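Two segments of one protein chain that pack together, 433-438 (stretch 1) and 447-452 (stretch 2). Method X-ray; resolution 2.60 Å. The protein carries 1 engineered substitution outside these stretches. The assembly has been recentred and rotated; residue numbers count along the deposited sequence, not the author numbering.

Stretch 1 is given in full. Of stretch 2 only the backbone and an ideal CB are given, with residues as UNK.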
ATOM      1  N   ASP A 433     -30.616 -15.122  14.617  1.00102.28           N
ATOM      2  CA  ASP A 433     -31.168 -13.857  14.160  1.00103.38           C
ATOM      3  C   ASP A 433     -30.650 -12.612  14.859  1.00102.97           C
ATOM      4  O   ASP A 433     -31.293 -11.563  14.815  1.00103.78           O
ATOM      5  CB  ASP A 433     -32.691 -13.887  14.258  1.00106.01           C
ATOM      6  CG  ASP A 433     -33.353 -14.195  12.928  1.00108.37           C
ATOM      7  OD1 ASP A 433     -33.121 -13.432  11.959  1.00109.46           O
ATOM      8  OD2 ASP A 433     -34.105 -15.192  12.850  1.00109.53           O
ATOM      9  N   GLN A 434     -29.498 -12.715  15.504  1.00102.01           N
ATOM     10  CA  GLN A 434     -28.928 -11.560  16.178  1.00100.82           C
ATOM     11  C   GLN A 434     -27.442 -11.437  15.930  1.00 98.33           C
ATOM     12  O   GLN A 434     -26.655 -12.257  16.401  1.00 97.60           O
ATOM     13  CB  GLN A 434     -29.183 -11.625  17.684  1.00103.33           C
ATOM     14  CG  GLN A 434     -30.484 -10.970  18.117  1.00106.49           C
ATOM     15  CD  GLN A 434     -30.594 -10.853  19.629  1.00108.72           C
ATOM     16  OE1 GLN A 434     -29.732 -10.251  20.283  1.00110.08           O
ATOM     17  NE2 GLN A 434     -31.655 -11.427  20.196  1.00108.52           N
ATOM     18  N   SER A 435     -27.062 -10.410  15.179  1.00 95.48           N
ATOM     19  CA  SER A 435     -25.658 -10.184  14.896  1.00 93.11           C
ATOM     20  C   SER A 435     -24.994  -9.642  16.163  1.00 91.06           C
ATOM     21  O   SER A 435     -25.571  -8.832  16.886  1.00 90.64           O
ATOM     22  CB  SER A 435     -25.501  -9.215  13.714  1.00 92.88           C
ATOM     23  OG  SER A 435     -26.440  -8.158  13.769  1.00 94.13           O
ATOM     24  N   ASN A 436     -23.788 -10.116  16.441  1.00 88.83           N
ATOM     25  CA  ASN A 436     -23.063  -9.691  17.625  1.00 86.29           C
ATOM     26  C   ASN A 436     -21.603  -9.408  17.320  1.00 84.28           C
ATOM     27  O   ASN A 436     -21.112  -9.714  16.236  1.00 83.63           O
ATOM     28  CB  ASN A 436     -23.156 -10.777  18.690  1.00 87.39           C
ATOM     29  CG  ASN A 436     -24.583 -11.130  19.026  1.00 88.70           C
ATOM     30  OD1 ASN A 436     -25.316 -10.320  19.590  1.00 88.75           O
ATOM     31  ND2 ASN A 436     -24.995 -12.344  18.669  1.00 89.96           N
ATOM     32  N   LEU A 437     -20.920  -8.815  18.291  1.00 81.97           N
ATOM     33  CA  LEU A 437     -19.511  -8.495  18.161  1.00 80.24           C
ATOM     34  C   LEU A 437     -18.780  -9.172  19.300  1.00 80.33           C
ATOM     35  O   LEU A 437     -19.073  -8.925  20.461  1.00 80.83           O
ATOM     36  CB  LEU A 437     -19.295  -6.989  18.244  1.00 77.82           C
ATOM     37  CG  LEU A 437     -17.844  -6.518  18.276  1.00 77.23           C
ATOM     38  CD1 LEU A 437     -17.130  -6.896  16.981  1.00 77.39           C
ATOM     39  CD2 LEU A 437     -17.826  -5.018  18.475  1.00 76.31           C
ATOM     40  N   ALA A 438     -17.839 -10.043  18.975  1.00 80.99           N
ATOM     41  CA  ALA A 438     -17.084 -10.727  20.005  1.00 82.10           C
ATOM     42  C   ALA A 438     -15.799  -9.961  20.238  1.00 83.73           C
ATOM     43  O   ALA A 438     -15.040  -9.722  19.307  1.00 84.55           O
ATOM     44  CB  ALA A 438     -16.778 -12.151  19.577  1.00 81.40           C
ATOM     45  N   UNK A 447     -19.226 -10.307  24.456  1.00 90.65           N
ATOM     46  CA  UNK A 447     -20.093 -10.317  23.286  1.00 91.56           C
ATOM     47  C   UNK A 447     -21.017  -9.120  23.422  1.00 92.69           C
ATOM     48  O   UNK A 447     -21.421  -8.775  24.530  1.00 93.26           O
ATOM     49  CB  UNK A 447     -20.876 -11.626  23.162  1.00 91.56           C
ATOM     50  N   UNK A 448     -21.337  -8.476  22.305  1.00 94.34           N
ATOM     51  CA  UNK A 448     -22.211  -7.309  22.327  1.00 96.00           C
ATOM     52  C   UNK A 448     -23.118  -7.277  21.117  1.00 97.59           C
ATOM     53  O   UNK A 448     -22.732  -7.708  20.034  1.00 98.10           O
ATOM     54  CB  UNK A 448     -21.385  -6.023  22.394  1.00 96.00           C
ATOM     55  N   UNK A 449     -24.322  -6.753  21.305  1.00 99.71           N
ATOM     56  CA  UNK A 449     -25.292  -6.676  20.226  1.00102.14           C
ATOM     57  C   UNK A 449     -24.907  -5.613  19.212  1.00103.74           C
ATOM     58  O   UNK A 449     -24.370  -4.566  19.570  1.00104.11           O
ATOM     59  CB  UNK A 449     -26.687  -6.389  20.785  1.00102.14           C
ATOM     60  N   UNK A 450     -25.175  -5.901  17.944  1.00105.56           N
ATOM     61  CA  UNK A 450     -24.875  -4.979  16.857  1.00107.34           C
ATOM     62  C   UNK A 450     -26.166  -4.730  16.083  1.00109.14           C
ATOM     63  O   UNK A 450     -26.856  -5.672  15.694  1.00109.10           O
ATOM     64  CB  UNK A 450     -23.777  -5.529  15.944  1.00107.34           C
ATOM     65  N   UNK A 451     -26.502  -3.464  15.873  1.00111.42           N
ATOM     66  CA  UNK A 451     -27.713  -3.131  15.134  1.00113.82           C
ATOM     67  C   UNK A 451     -27.446  -3.251  13.633  1.00115.17           C
ATOM     68  O   UNK A 451     -26.510  -2.638  13.109  1.00115.26           O
ATOM     69  CB  UNK A 451     -28.195  -1.723  15.488  1.00113.82           C
ATOM     70  N   UNK A 452     -28.266  -4.065  12.966  1.00116.56           N
ATOM     71  CA  UNK A 452     -28.180  -4.322  11.519  1.00117.73           C
ATOM     72  C   UNK A 452     -27.244  -5.488  11.162  1.00118.23           C
ATOM     73  O   UNK A 452     -27.736  -6.455  10.533  1.00118.00           O
ATOM     74  OXT UNK A 452     -26.037  -5.428  11.504  1.00118.81           O
ATOM     75  CB  UNK A 452     -27.704  -3.057  10.803  1.00117.73           C
TER

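Position 447 lies in an extended backbone (phi -131°, psi 143°) paired antiparallel with Ala 438, without hydrogen bonds between the two. Its CB leaves on the same face of the sheet as the CB of Ala 438, whose single methyl leaves room beside it. A large apolar group, aromatic or branched, could use that space. The residue is Phe 447, with chi1 in the m well; its ring comes obliquely to Ala 438, CE2 lying 3.9 Å from Ala 438 CB. Its backbone adds a CA-H...O contact, Phe 447 CA to Leu 437 O at 3.3 Å.

At 448 the backbone does the pairing. Its N donates to Leu 437 O at 3.0 Å, and its O receives Leu 437 N at 2.7 Å, as in an antiparallel hydrogen-bonded pair. The CB emerges on the face that carries the Leu 437 side chain, so a beta-branched, apolar or long polar chain with an aliphatic stem would all be reasonable. The residue is Gln 448; its chain extends m, then t, and NE2 is hydrogen-bonded elsewhere in the structure.

At 449 the CA-to-CB bond points away from stretch 1, yet the amide groups of Gln 434 and Asn 436 lie close enough for a short side chain to come back to them. A short polar side chain able to donate or accept would suit, and because the CB points away, stretch 1 would tolerate other polar residues. Asn 449 is found here, its amide end nearer stretch 1 than its CB direction suggests; which amide atom faces its neighbours is left open by the geometry.

Position 450 turns its CB toward stretch 1, with the ideal CB 3.9 Å from Ser 435 O and the Leu 437 side chain further along. Its N donates to Ser 435 O at 3.1 Å, and its O takes a weak hydrogen bond from Ser 435 OG at 3.2 Å. With the Leu 437 side chain within reach, an apolar side chain such as valine, isoleucine, leucine or methionine would suit. Ile 450 is the choice, both chi angles m, sending CD1 to within 3.6 Å of Leu 437 CB.

Position 451 points away, with nothing of stretch 1 near its CB, so many small or polar residues would serve; it is Ser 451.

Position 452 ends the chain at a positive phi of 89°, which favours glycine but does not exclude others. Its CB also points away. Ser 452 fills it, and its terminal OXT lies 3.6 Å from Ser 435 OG.

Stretch 2 447-452: FQNISS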
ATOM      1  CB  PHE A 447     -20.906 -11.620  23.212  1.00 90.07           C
ATOM      2  CG  PHE A 447     -20.063 -12.847  22.998  1.00 89.57           C
ATOM      3  CD1 PHE A 447     -19.299 -13.374  24.032  1.00 89.52           C
ATOM      4  CD2 PHE A 447     -19.983 -13.441  21.747  1.00 89.37           C
ATOM      5  CE1 PHE A 447     -18.462 -14.471  23.822  1.00 89.37           C
ATOM      6  CE2 PHE A 447     -19.147 -14.539  21.529  1.00 89.72           C
ATOM      7  CZ  PHE A 447     -18.387 -15.051  22.569  1.00 89.05           C
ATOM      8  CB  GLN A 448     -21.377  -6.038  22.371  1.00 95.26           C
ATOM      9  CG  GLN A 448     -20.327  -6.088  23.442  1.00 95.96           C
ATOM     10  CD  GLN A 448     -19.719  -4.751  23.712  1.00 96.49           C
ATOM     11  OE1 GLN A 448     -18.925  -4.598  24.644  1.00 96.66           O
ATOM     12  NE2 GLN A 448     -20.085  -3.762  22.904  1.00 96.19           N
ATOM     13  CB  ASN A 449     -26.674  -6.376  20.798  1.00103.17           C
ATOM     14  CG  ASN A 449     -27.129  -7.425  21.802  1.00104.44           C
ATOM     15  OD1 ASN A 449     -27.431  -8.565  21.438  1.00105.04           O
ATOM     16  ND2 ASN A 449     -27.171  -7.045  23.077  1.00104.07           N
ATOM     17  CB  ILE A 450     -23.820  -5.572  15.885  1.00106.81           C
ATOM     18  CG1 ILE A 450     -22.522  -5.887  16.633  1.00105.76           C
ATOM     19  CG2 ILE A 450     -23.557  -4.591  14.751  1.00107.18           C
ATOM     20  CD1 ILE A 450     -21.850  -4.676  17.257  1.00105.15           C
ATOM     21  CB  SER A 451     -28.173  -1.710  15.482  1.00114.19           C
ATOM     22  OG  SER A 451     -27.157  -0.757  15.222  1.00115.56           O
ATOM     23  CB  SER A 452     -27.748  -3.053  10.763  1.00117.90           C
ATOM     24  OG  SER A 452     -27.845  -3.220   9.356  1.00117.01           O
TER
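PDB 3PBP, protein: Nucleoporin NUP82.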